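Local coordinates for putative sugar ABC transport system, substrate-binding protein (Bordetella parapertussis, PDB 5IX8) that probably binds a carbohydrate in the periplasm and hands it to an ABC transporter, at residues K131-D136 with C169-T174; V143-G148 with L157-F162; D193-T198 with R224-L229; E202-P207 with I213-A218. All coordinates share one frame; numbering follows the deposited sequence.

Interaction 1: K131-D136 with C169-T174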
loop_
_atom_site.group_PDB
_atom_site.type_symbol
_atom_site.label_atom_id
_atom_site.label_comp_id
_atom_site.label_asym_id
_atom_site.label_seq_id
_atom_site.Cartn_x
_atom_site.Cartn_y
_atom_site.Cartn_z
ATOM N N LYS A 131 15.074 -6.618 8.153
ATOM C CA LYS A 131 16.208 -6.026 8.851
ATOM C C LYS A 131 15.828 -5.627 10.265
ATOM O O LYS A 131 16.602 -5.841 11.208
ATOM C CB LYS A 131 16.739 -4.821 8.078
ATOM C CG LYS A 131 17.881 -4.079 8.829
ATOM C CD LYS A 131 18.350 -2.859 8.040
ATOM C CE LYS A 131 19.188 -1.888 8.874
ATOM N NZ LYS A 131 20.345 -2.587 9.520
ATOM N N ALA A 132 14.626 -5.066 10.447
ATOM C CA ALA A 132 14.187 -4.721 11.801
ATOM C C ALA A 132 14.154 -5.958 12.694
ATOM O O ALA A 132 14.607 -5.920 13.847
ATOM C CB ALA A 132 12.822 -4.055 11.740
ATOM N N LEU A 133 13.647 -7.069 12.158
ATOM C CA LEU A 133 13.626 -8.332 12.882
ATOM C C LEU A 133 15.037 -8.758 13.254
ATOM O O LEU A 133 15.344 -9.033 14.425
ATOM C CB LEU A 133 12.964 -9.397 12.010
ATOM C CG LEU A 133 12.916 -10.791 12.618
ATOM C CD1 LEU A 133 11.702 -10.923 13.506
ATOM C CD2 LEU A 133 12.883 -11.844 11.515
ATOM N N CYS A 134 15.921 -8.795 12.263
ATOM C CA CYS A 134 17.283 -9.263 12.511
ATOM C C CYS A 134 17.996 -8.383 13.530
ATOM O O CYS A 134 18.668 -8.889 14.434
ATOM C CB CYS A 134 18.055 -9.309 11.197
ATOM S SG CYS A 134 17.404 -10.597 10.070
ATOM N N ASP A 135 17.832 -7.062 13.421
ATOM C CA ASP A 135 18.474 -6.148 14.361
ATOM C C ASP A 135 17.905 -6.246 15.776
ATOM O O ASP A 135 18.552 -5.793 16.724
ATOM C CB ASP A 135 18.352 -4.713 13.852
ATOM C CG ASP A 135 19.191 -4.468 12.605
ATOM O OD1 ASP A 135 20.049 -5.321 12.280
ATOM O OD2 ASP A 135 19.008 -3.423 11.961
ATOM N N ASP A 136 16.723 -6.809 15.947
ATOM C CA ASP A 136 16.201 -7.060 17.277
ATOM C C ASP A 136 16.798 -8.306 17.927
ATOM O O ASP A 136 16.492 -8.586 19.093
ATOM C CB ASP A 136 14.676 -7.183 17.211
ATOM C CG ASP A 136 14.039 -7.068 18.563
ATOM O OD1 ASP A 136 14.206 -6.003 19.190
ATOM O OD2 ASP A 136 13.361 -8.021 18.996
ATOM N N CYS A 169 19.576 -14.101 8.581
ATOM C CA CYS A 169 20.112 -13.903 9.921
ATOM C C CYS A 169 19.751 -15.045 10.869
ATOM O O CYS A 169 20.001 -14.945 12.072
ATOM C CB CYS A 169 19.671 -12.558 10.498
ATOM S SG CYS A 169 17.936 -12.371 11.005
ATOM N N GLY A 170 19.190 -16.131 10.358
ATOM C CA GLY A 170 18.956 -17.301 11.176
ATOM C C GLY A 170 17.626 -17.340 11.887
ATOM O O GLY A 170 17.447 -18.173 12.786
ATOM N N ALA A 171 16.679 -16.486 11.512
ATOM C CA ALA A 171 15.359 -16.592 12.102
ATOM C C ALA A 171 14.624 -17.785 11.493
ATOM O O ALA A 171 14.887 -18.197 10.355
ATOM C CB ALA A 171 14.575 -15.295 11.896
ATOM N N LYS A 172 13.733 -18.375 12.283
ATOM C CA LYS A 172 13.006 -19.592 11.909
ATOM C C LYS A 172 11.545 -19.222 11.666
ATOM O O LYS A 172 10.776 -19.038 12.606
ATOM C CB LYS A 172 13.140 -20.650 12.994
ATOM C CG LYS A 172 14.598 -20.902 13.415
ATOM C CD LYS A 172 14.698 -21.880 14.571
ATOM C CE LYS A 172 16.069 -22.546 14.591
ATOM N NZ LYS A 172 16.262 -23.425 15.790
ATOM N N LEU A 173 11.167 -19.122 10.403
ATOM C CA LEU A 173 9.820 -18.713 10.020
ATOM C C LEU A 173 8.903 -19.915 9.867
ATOM O O LEU A 173 9.345 -20.983 9.430
ATOM C CB LEU A 173 9.861 -17.949 8.686
ATOM C CG LEU A 173 10.155 -16.443 8.690
ATOM C CD1 LEU A 173 11.430 -16.129 9.470
ATOM C CD2 LEU A 173 10.275 -15.914 7.248
ATOM N N THR A 174 7.624 -19.740 10.239
ATOM C CA THR A 174 6.600 -20.739 9.902
ATOM C C THR A 174 6.336 -20.662 8.405
ATOM O O THR A 174 6.625 -19.644 7.778
ATOM C CB THR A 174 5.269 -20.476 10.617
ATOM O OG1 THR A 174 4.701 -19.255 10.111
ATOM C CG2 THR A 174 5.422 -20.389 12.134
#

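Interaction 2: V143-G148 with L157-F162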
loop_
_atom_site.group_PDB
_atom_site.type_symbol
_atom_site.label_atom_id
_atom_site.label_comp_id
_atom_site.label_asym_id
_atom_site.label_seq_id
_atom_site.Cartn_x
_atom_site.Cartn_y
_atom_site.Cartn_z
ATOM N N VAL A 143 9.344 -17.178 14.193
ATOM C CA VAL A 143 8.553 -16.081 13.659
ATOM C C VAL A 143 7.308 -16.674 13.003
ATOM O O VAL A 143 7.419 -17.459 12.048
ATOM C CB VAL A 143 9.354 -15.265 12.624
ATOM C CG1 VAL A 143 8.496 -14.100 12.074
ATOM C CG2 VAL A 143 10.702 -14.750 13.233
ATOM N N ILE A 144 6.130 -16.300 13.501
ATOM C CA ILE A 144 4.875 -16.639 12.831
ATOM C C ILE A 144 4.702 -15.724 11.630
ATOM O O ILE A 144 4.824 -14.492 11.761
ATOM C CB ILE A 144 3.693 -16.474 13.793
ATOM C CG1 ILE A 144 3.670 -17.606 14.826
ATOM C CG2 ILE A 144 2.371 -16.390 13.000
ATOM C CD1 ILE A 144 2.905 -17.255 16.133
ATOM N N VAL A 145 4.363 -16.308 10.474
ATOM C CA VAL A 145 4.114 -15.548 9.251
ATOM C C VAL A 145 2.620 -15.595 8.939
ATOM O O VAL A 145 2.057 -16.678 8.752
ATOM C CB VAL A 145 4.939 -16.075 8.067
ATOM C CG1 VAL A 145 4.558 -15.306 6.788
ATOM C CG2 VAL A 145 6.474 -15.971 8.353
ATOM N N VAL A 146 1.981 -14.425 8.910
ATOM C CA VAL A 146 0.575 -14.256 8.522
ATOM C C VAL A 146 0.675 -13.420 7.252
ATOM O O VAL A 146 0.813 -12.194 7.350
ATOM C CB VAL A 146 -0.255 -13.557 9.618
ATOM C CG1 VAL A 146 -1.701 -13.271 9.153
ATOM C CG2 VAL A 146 -0.311 -14.388 10.884
ATOM N N PRO A 147 0.686 -14.028 6.060
ATOM C CA PRO A 147 1.196 -13.347 4.867
ATOM C C PRO A 147 0.188 -12.497 4.132
ATOM O O PRO A 147 0.582 -11.772 3.208
ATOM C CB PRO A 147 1.599 -14.514 3.957
ATOM C CG PRO A 147 0.610 -15.565 4.284
ATOM C CD PRO A 147 0.534 -15.474 5.825
ATOM N N GLY A 148 -1.080 -12.585 4.477
ATOM C CA GLY A 148 -2.089 -11.880 3.738
ATOM C C GLY A 148 -2.817 -12.789 2.776
ATOM O O GLY A 148 -2.782 -14.023 2.870
ATOM N N LEU A 157 5.116 -10.517 -2.582
ATOM C CA LEU A 157 6.386 -9.811 -2.689
ATOM C C LEU A 157 6.906 -9.409 -1.313
ATOM O O LEU A 157 8.099 -9.580 -1.014
ATOM C CB LEU A 157 6.254 -8.570 -3.590
ATOM C CG LEU A 157 5.856 -8.861 -5.049
ATOM C CD1 LEU A 157 5.618 -7.560 -5.786
ATOM C CD2 LEU A 157 6.919 -9.675 -5.790
ATOM N N ARG A 158 6.023 -8.891 -0.456
ATOM C CA ARG A 158 6.444 -8.534 0.899
ATOM C C ARG A 158 6.940 -9.745 1.660
ATOM O O ARG A 158 7.959 -9.671 2.367
ATOM C CB ARG A 158 5.301 -7.888 1.656
ATOM C CG ARG A 158 4.930 -6.546 1.023
ATOM C CD ARG A 158 3.776 -5.839 1.741
ATOM N NE ARG A 158 3.452 -4.636 0.989
ATOM C CZ ARG A 158 2.704 -3.628 1.422
ATOM N NH1 ARG A 158 2.214 -3.619 2.665
ATOM N NH2 ARG A 158 2.474 -2.604 0.601
ATOM N N TYR A 159 6.214 -10.862 1.553
ATOM C CA TYR A 159 6.654 -12.097 2.190
ATOM C C TYR A 159 8.020 -12.537 1.674
ATOM O O TYR A 159 8.904 -12.902 2.454
ATOM C CB TYR A 159 5.609 -13.182 1.951
ATOM C CG TYR A 159 6.077 -14.559 2.300
ATOM C CD1 TYR A 159 6.433 -14.895 3.600
ATOM C CD2 TYR A 159 6.158 -15.547 1.307
ATOM C CE1 TYR A 159 6.864 -16.176 3.899
ATOM C CE2 TYR A 159 6.567 -16.841 1.614
ATOM C CZ TYR A 159 6.915 -17.144 2.918
ATOM O OH TYR A 159 7.337 -18.429 3.206
ATOM N N GLU A 160 8.214 -12.495 0.360
ATOM C CA GLU A 160 9.492 -12.908 -0.214
ATOM C C GLU A 160 10.653 -12.053 0.301
ATOM O O GLU A 160 11.724 -12.575 0.641
ATOM C CB GLU A 160 9.422 -12.860 -1.751
ATOM C CG GLU A 160 8.617 -14.035 -2.314
ATOM C CD GLU A 160 8.224 -13.845 -3.770
ATOM O OE1 GLU A 160 8.620 -12.822 -4.377
ATOM O OE2 GLU A 160 7.510 -14.718 -4.307
ATOM N N GLY A 161 10.472 -10.726 0.342
ATOM C CA GLY A 161 11.546 -9.872 0.835
ATOM C C GLY A 161 11.839 -10.097 2.303
ATOM O O GLY A 161 13.014 -10.171 2.700
ATOM N N PHE A 162 10.781 -10.244 3.122
ATOM C CA PHE A 162 10.953 -10.548 4.538
ATOM C C PHE A 162 11.683 -11.870 4.734
ATOM O O PHE A 162 12.646 -11.954 5.502
ATOM C CB PHE A 162 9.569 -10.572 5.224
ATOM C CG PHE A 162 9.627 -10.902 6.676
ATOM C CD1 PHE A 162 10.101 -9.964 7.585
ATOM C CD2 PHE A 162 9.230 -12.154 7.136
ATOM C CE1 PHE A 162 10.182 -10.251 8.929
ATOM C CE2 PHE A 162 9.329 -12.463 8.494
ATOM C CZ PHE A 162 9.770 -11.483 9.400
#

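Interaction 3: D193-T198 with R224-L229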
loop_
_atom_site.group_PDB
_atom_site.type_symbol
_atom_site.label_atom_id
_atom_site.label_comp_id
_atom_site.label_asym_id
_atom_site.label_seq_id
_atom_site.Cartn_x
_atom_site.Cartn_y
_atom_site.Cartn_z
ATOM N N ASP A 193 -4.843 -18.851 15.926
ATOM C CA ASP A 193 -4.556 -20.218 15.529
ATOM C C ASP A 193 -3.048 -20.481 15.485
ATOM O O ASP A 193 -2.559 -21.484 16.037
ATOM C CB ASP A 193 -5.207 -20.421 14.165
ATOM C CG ASP A 193 -4.994 -21.775 13.610
ATOM O OD1 ASP A 193 -5.637 -22.717 14.101
ATOM O OD2 ASP A 193 -4.213 -21.883 12.643
ATOM N N LEU A 194 -2.281 -19.568 14.864
ATOM C CA LEU A 194 -0.845 -19.829 14.737
ATOM C C LEU A 194 -0.100 -19.677 16.060
ATOM O O LEU A 194 0.887 -20.401 16.268
ATOM C CB LEU A 194 -0.217 -18.944 13.652
ATOM C CG LEU A 194 -0.617 -19.464 12.261
ATOM C CD1 LEU A 194 -0.541 -18.325 11.203
ATOM C CD2 LEU A 194 0.232 -20.686 11.867
ATOM N N LEU A 195 -0.572 -18.822 16.990
ATOM C CA LEU A 195 0.081 -18.772 18.312
ATOM C C LEU A 195 -0.084 -20.093 19.042
ATOM O O LEU A 195 0.844 -20.570 19.719
ATOM C CB LEU A 195 -0.491 -17.635 19.175
ATOM C CG LEU A 195 -0.072 -16.213 18.791
ATOM C CD1 LEU A 195 -1.012 -15.238 19.467
ATOM C CD2 LEU A 195 1.381 -15.980 19.189
HETATM N N MSE A 196 -1.268 -20.692 18.933
HETATM C CA MSE A 196 -1.501 -21.973 19.584
HETATM C C MSE A 196 -0.594 -23.049 18.962
HETATM O O MSE A 196 -0.038 -23.902 19.659
HETATM C CB MSE A 196 -2.979 -22.383 19.473
HETATM C CG MSE A 196 -3.299 -23.671 20.237
HETATM SE SE MSE A 196 -5.178 -23.984 20.203
HETATM C CE MSE A 196 -5.711 -22.106 20.174
ATOM N N ARG A 197 -0.458 -23.010 17.646
ATOM C CA ARG A 197 0.317 -24.021 16.927
ATOM C C ARG A 197 1.815 -23.787 16.995
ATOM O O ARG A 197 2.590 -24.700 16.653
ATOM C CB ARG A 197 -0.125 -24.047 15.462
ATOM C CG ARG A 197 -1.564 -24.567 15.319
ATOM C CD ARG A 197 -2.206 -24.162 13.951
ATOM N NE ARG A 197 -1.413 -24.703 12.853
ATOM C CZ ARG A 197 -1.471 -24.269 11.597
ATOM N NH1 ARG A 197 -0.662 -24.795 10.708
ATOM N NH2 ARG A 197 -2.323 -23.301 11.236
ATOM N N THR A 198 2.245 -22.589 17.393
ATOM C CA THR A 198 3.660 -22.216 17.410
ATOM C C THR A 198 3.987 -21.660 18.791
ATOM O O THR A 198 4.267 -20.471 18.963
ATOM C CB THR A 198 3.958 -21.210 16.301
ATOM O OG1 THR A 198 3.128 -21.487 15.155
ATOM C CG2 THR A 198 5.396 -21.293 15.868
ATOM N N ARG A 224 0.647 -13.614 25.208
ATOM C CA ARG A 224 1.907 -13.966 24.558
ATOM C C ARG A 224 2.692 -12.697 24.257
ATOM O O ARG A 224 2.208 -11.834 23.505
ATOM C CB ARG A 224 1.661 -14.754 23.264
ATOM C CG ARG A 224 1.240 -16.210 23.492
ATOM C CD ARG A 224 2.450 -17.120 23.784
ATOM N NE ARG A 224 3.363 -17.233 22.637
ATOM C CZ ARG A 224 3.162 -18.061 21.612
ATOM N NH1 ARG A 224 2.056 -18.846 21.596
ATOM N NH2 ARG A 224 4.050 -18.104 20.608
ATOM N N PRO A 225 3.881 -12.559 24.785
ATOM C CA PRO A 225 4.650 -11.324 24.590
ATOM C C PRO A 225 5.342 -11.275 23.240
ATOM O O PRO A 225 6.515 -10.895 23.163
ATOM C CB PRO A 225 5.673 -11.376 25.731
ATOM C CG PRO A 225 5.926 -12.877 25.891
ATOM C CD PRO A 225 4.562 -13.531 25.666
ATOM N N VAL A 226 4.652 -11.638 22.182
ATOM C CA VAL A 226 5.273 -11.594 20.864
ATOM C C VAL A 226 5.354 -10.151 20.398
ATOM O O VAL A 226 4.511 -9.312 20.751
ATOM C CB VAL A 226 4.513 -12.458 19.843
ATOM C CG1 VAL A 226 4.622 -13.943 20.210
ATOM C CG2 VAL A 226 3.035 -12.018 19.726
ATOM N N LYS A 227 6.359 -9.878 19.565
ATOM C CA LYS A 227 6.526 -8.579 18.927
ATOM C C LYS A 227 6.021 -8.690 17.505
ATOM O O LYS A 227 6.356 -9.649 16.802
ATOM C CB LYS A 227 7.988 -8.127 18.927
ATOM C CG LYS A 227 8.545 -7.961 20.321
ATOM C CD LYS A 227 10.033 -7.676 20.275
ATOM C CE LYS A 227 10.509 -7.264 21.649
ATOM N NZ LYS A 227 9.694 -6.078 22.087
ATOM N N VAL A 228 5.240 -7.708 17.076
ATOM C CA VAL A 228 4.570 -7.750 15.778
ATOM C C VAL A 228 5.249 -6.772 14.831
ATOM O O VAL A 228 5.652 -5.675 15.240
ATOM C CB VAL A 228 3.061 -7.453 15.925
ATOM C CG1 VAL A 228 2.364 -7.436 14.554
ATOM C CG2 VAL A 228 2.440 -8.492 16.860
ATOM N N LEU A 229 5.435 -7.207 13.586
ATOM C CA LEU A 229 5.891 -6.377 12.483
ATOM C C LEU A 229 4.727 -6.189 11.543
ATOM O O LEU A 229 3.979 -7.141 11.277
ATOM C CB LEU A 229 7.046 -7.039 11.722
ATOM C CG LEU A 229 8.309 -7.193 12.577
ATOM C CD1 LEU A 229 8.390 -8.559 13.184
ATOM C CD2 LEU A 229 9.551 -6.879 11.768
#

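Interaction 4: E202-P207 with I213-A218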
loop_
_atom_site.group_PDB
_atom_site.type_symbol
_atom_site.label_atom_id
_atom_site.label_comp_id
_atom_site.label_asym_id
_atom_site.label_seq_id
_atom_site.Cartn_x
_atom_site.Cartn_y
_atom_site.Cartn_z
ATOM N N GLU A 202 8.279 -15.905 18.935
ATOM C CA GLU A 202 8.505 -14.650 19.649
ATOM C C GLU A 202 8.161 -13.441 18.796
ATOM O O GLU A 202 8.220 -12.306 19.287
ATOM C CB GLU A 202 9.956 -14.562 20.126
ATOM C CG GLU A 202 10.199 -15.547 21.263
ATOM C CD GLU A 202 11.629 -15.588 21.721
ATOM O OE1 GLU A 202 12.047 -14.673 22.455
ATOM O OE2 GLU A 202 12.344 -16.528 21.343
ATOM N N TYR A 203 7.774 -13.659 17.546
ATOM C CA TYR A 203 7.501 -12.589 16.606
ATOM C C TYR A 203 6.344 -13.018 15.740
ATOM O O TYR A 203 6.131 -14.213 15.537
ATOM C CB TYR A 203 8.679 -12.328 15.689
ATOM C CG TYR A 203 9.901 -11.868 16.411
ATOM C CD1 TYR A 203 10.070 -10.533 16.715
ATOM C CD2 TYR A 203 10.903 -12.758 16.777
ATOM C CE1 TYR A 203 11.214 -10.082 17.382
ATOM C CE2 TYR A 203 12.063 -12.320 17.437
ATOM C CZ TYR A 203 12.204 -10.978 17.732
ATOM O OH TYR A 203 13.327 -10.511 18.378
ATOM N N VAL A 204 5.631 -12.029 15.191
ATOM C CA VAL A 204 4.600 -12.266 14.181
ATOM C C VAL A 204 4.825 -11.264 13.061
ATOM O O VAL A 204 4.954 -10.057 13.313
ATOM C CB VAL A 204 3.166 -12.121 14.733
ATOM C CG1 VAL A 204 2.123 -12.380 13.608
ATOM C CG2 VAL A 204 2.931 -13.065 15.915
ATOM N N PHE A 205 4.894 -11.754 11.833
ATOM C CA PHE A 205 5.012 -10.884 10.671
ATOM C C PHE A 205 3.656 -10.753 10.003
ATOM O O PHE A 205 2.986 -11.760 9.783
ATOM C CB PHE A 205 6.019 -11.449 9.674
ATOM C CG PHE A 205 5.990 -10.756 8.358
ATOM C CD1 PHE A 205 6.713 -9.582 8.168
ATOM C CD2 PHE A 205 5.227 -11.265 7.321
ATOM C CE1 PHE A 205 6.708 -8.925 6.941
ATOM C CE2 PHE A 205 5.183 -10.612 6.107
ATOM C CZ PHE A 205 5.938 -9.426 5.909
ATOM N N THR A 206 3.269 -9.525 9.659
ATOM C CA THR A 206 2.051 -9.232 8.907
ATOM C C THR A 206 2.381 -8.175 7.864
ATOM O O THR A 206 3.248 -7.311 8.101
ATOM C CB THR A 206 0.908 -8.681 9.797
ATOM O OG1 THR A 206 1.255 -7.357 10.251
ATOM C CG2 THR A 206 0.599 -9.603 11.003
ATOM N N PRO A 207 1.672 -8.170 6.730
ATOM C CA PRO A 207 2.010 -7.207 5.681
ATOM C C PRO A 207 1.230 -5.918 5.712
ATOM O O PRO A 207 1.619 -5.012 4.965
ATOM C CB PRO A 207 1.689 -7.989 4.396
ATOM C CG PRO A 207 0.410 -8.802 4.803
ATOM C CD PRO A 207 0.850 -9.277 6.205
ATOM N N ILE A 213 -2.987 -5.265 13.563
ATOM C CA ILE A 213 -3.899 -5.008 14.688
ATOM C C ILE A 213 -4.512 -6.312 15.183
ATOM O O ILE A 213 -4.607 -6.558 16.391
ATOM C CB ILE A 213 -5.011 -4.014 14.287
ATOM C CG1 ILE A 213 -4.432 -2.682 13.785
ATOM C CG2 ILE A 213 -6.031 -3.783 15.471
ATOM C CD1 ILE A 213 -3.795 -1.853 14.840
ATOM N N GLY A 214 -4.971 -7.152 14.255
ATOM C CA GLY A 214 -5.566 -8.413 14.672
ATOM C C GLY A 214 -4.553 -9.296 15.379
ATOM O O GLY A 214 -4.880 -9.973 16.361
ATOM N N ALA A 215 -3.305 -9.290 14.892
ATOM C CA ALA A 215 -2.269 -10.081 15.546
ATOM C C ALA A 215 -2.051 -9.602 16.978
ATOM O O ALA A 215 -1.918 -10.416 17.903
ATOM C CB ALA A 215 -0.962 -10.025 14.743
ATOM N N VAL A 216 -2.026 -8.280 17.179
ATOM C CA VAL A 216 -1.874 -7.731 18.525
ATOM C C VAL A 216 -3.055 -8.127 19.401
ATOM O O VAL A 216 -2.873 -8.482 20.574
ATOM C CB VAL A 216 -1.689 -6.204 18.461
ATOM C CG1 VAL A 216 -1.834 -5.545 19.853
ATOM C CG2 VAL A 216 -0.324 -5.859 17.863
ATOM N N ARG A 217 -4.285 -8.106 18.856
ATOM C CA ARG A 217 -5.429 -8.531 19.679
ATOM C C ARG A 217 -5.270 -9.983 20.098
ATOM O O ARG A 217 -5.558 -10.339 21.245
ATOM C CB ARG A 217 -6.779 -8.386 18.956
ATOM C CG ARG A 217 -7.250 -6.973 18.604
ATOM C CD ARG A 217 -8.709 -7.017 18.034
ATOM N NE ARG A 217 -9.761 -7.164 19.044
ATOM C CZ ARG A 217 -11.012 -7.595 18.809
ATOM N NH1 ARG A 217 -11.364 -7.994 17.610
ATOM N NH2 ARG A 217 -11.922 -7.666 19.802
ATOM N N ALA A 218 -4.827 -10.836 19.170
ATOM C CA ALA A 218 -4.614 -12.249 19.487
ATOM C C ALA A 218 -3.525 -12.426 20.532
ATOM O O ALA A 218 -3.665 -13.253 21.445
ATOM C CB ALA A 218 -4.270 -13.048 18.221
#

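Interaction 1: K131-D136 with C169-T174
Cys134 and Cys169 are joined covalently by a disulfide, with Cys134 SG 2.1 Å from Cys169 SG and the bridge twisted to a chi3 of -81°. The two half-cystines reach the bond differently. In Cys134, on the last turns of helix 122-135, SG lies anti to the carbonyl carbon (chi1 -67°), whereas Cys169 SG is wedged between its backbone N and carbonyl carbon (chi1 72°). Beside the bridge lies a single apolar touch, Leu133 CD2 against Ala171 CB at 3.9 Å. Leu133 is buried, and it also packs on Val143, Phe162 and Ala166, so this is the close-packed side of the contact. The other side of helix 122-135 is looser and faces solvent. There Lys131 NZ forms a salt bridge with Asp135 OD2 at 2.9 Å, one turn along; Asp135 OD2 accepts through its syn lone pair, and the pair takes no part in the contact with 169-174. Gly170 has a positive phi and is the C-prime residue of a Schellman motif that ends helix 154-168, closed by Ala171 N bonding to Ala166 O. The disulfide thus ties together the C-terminal ends of two successive helices in an alpha/beta domain of the periplasmic binding protein fold.

Interaction 2: V143-G148 with L157-F162
Val145 and Val143 meet Tyr159 and Phe162 where strand 142-145 packs beneath helix 154-168, the first two elements of a beta-alpha-beta unit completed by strand 172-173. The contact is purely apolar, with no hydrogen bond between the two segments. Val145 CG1 touches the ring of Tyr159 at two neighbouring carbons, 3.7 Å from Tyr159 CD1 and 3.8 Å from Tyr159 CE1. It comes in obliquely, and the two side chains cross at about a right angle. Val143 CG1 approaches Phe162 differently: it lies at the ring edge, in the ring plane, 4.0 Å from Phe162 CZ. In both valines the touching CG1 is the branch anti to the backbone N, and both aromatic side chains leave the helix with CG likewise anti to N (chi1 168° in Tyr159, 179° in Phe162), which carries the rings down to the strand.

A second shell surrounds these groups. Phe162 stacks on Phe205 of the adjacent strand 201-205. Strand 142-145 is held on one flank by backbone bonds to 172-174 and on the other by bonds to 203-205. Farther out, the end of the Arg158 side chain leads away from the strand, to salt bridges with Asp122 and Glu252, while its NH1 donates to Pro207 O. At the polar end of the first-shell tyrosine, Tyr159 OH is hydrogen-bonded to Lys163 NZ.

Interaction 3: D193-T198 with R224-L229
An arginine closing the C-terminal end of a helix defines this contact: the guanidinium of Arg224 takes hold of carbonyl oxygens of Leu195 and Thr198, where helix 184-197 gives way to loop. Arg224 NH1 donates to Leu195 O at 2.8 Å. That oxygen lies almost in the guanidinium plane, yet the nitrogen stands 44° out of the carbonyl plane, so the bond is not made on a lone pair. The second bond, Arg224 NH2 to Thr198 O at 2.9 Å, is less tilted, the donor standing 19° out of the carbonyl plane. Bends at chi2 and chi3 fold the arginine back so that one guanidinium face is covered by Leu195 CD2, which is centred over the group and 3.7 Å from Arg224 CZ. The same methyl touches Val226 CG1 at 4.0 Å. The helix end is further tied by Thr198 OG1, which donates to Leu194 O at 2.7 Å.

Arg224 NH2 has an additional acceptor in Ala201 O, at the start of strand 201-205. Leu195 also packs on Ile144 of strand 142-145 and on Ala218 of helix 209-221, while Val226 leans on Val204 and Ala219, placing the contact near the N-terminal ends of strands 201-205 and 227-231, on the sheet face covered by helices 184-197 and 209-221.

Interaction 4: E202-P207 with I213-A218
Val204 and Thr206 both direct a methyl group at Ala215, whose CB points back toward the strand. Val204 CG1 stands 4.0 Å from Ala215 CB, and Thr206 CG2 stands 4.1 Å from the same Ala215 CB. The distance from Val204 CG1 to Thr206 CG2 is also 4.1 Å, so the three methyls form a nearly equilateral triangle, with the alanine lodged across the gap between Val204 of the strand and Thr206 just beyond its end, whose CB atoms both point toward the helix. Only van der Waals contact joins the segments, and just 79 Å² is buried, with a single methyl, Ala215 CB, as the helix's touching atom; the CA atoms of Val204 and Ala215 lie 7.3 Å apart.

The threonine is turned so that its two branches have separate tasks. With OG1 placed between the backbone N and the carbonyl carbon (chi1 69°), CG2 is left to meet the helix, while OG1 is hydrogen-bonded to Leu229 O and to Thr230 OG1 in the neighbouring strand 227-231. Phe205, between the two touching residues, points away from helix 209-221, to the side of helix 122-135, where it touches Leu129. On the helix side, Ala215 and Ala218 also touch Thr191, bringing helix 184-197 alongside. This alternation, with successive residues facing opposite layers of helices, is that of a central strand in an alpha/beta/alpha sandwich, and strand 201-205, helix 209-221 and strand 227-231 form one of its beta-alpha-beta crossovers.

In the fold
All four interactions lie around one mixed sheet, in the same lobe. Interactions 2 and 4 are buried, apolar strand-to-helix packings on opposite faces of adjacent strands, 142-145 and 201-205; Ile144 O bonded to Phe205 N connects them. Interactions 1 and 3 lie farther from the chain's centre, about 23 and 24 Å between centres, are only partly buried, and use stronger links: a covalent bridge in one, charged-group hydrogen bonds to helix-end carbonyls in the other. Interactions 3 and 4 are closest, about 7 Å between centres, joined where Leu229 N bonds Val204 O. Asp136 OD2 bonded to Tyr203 OH ties interaction 1 to the segment 202-207.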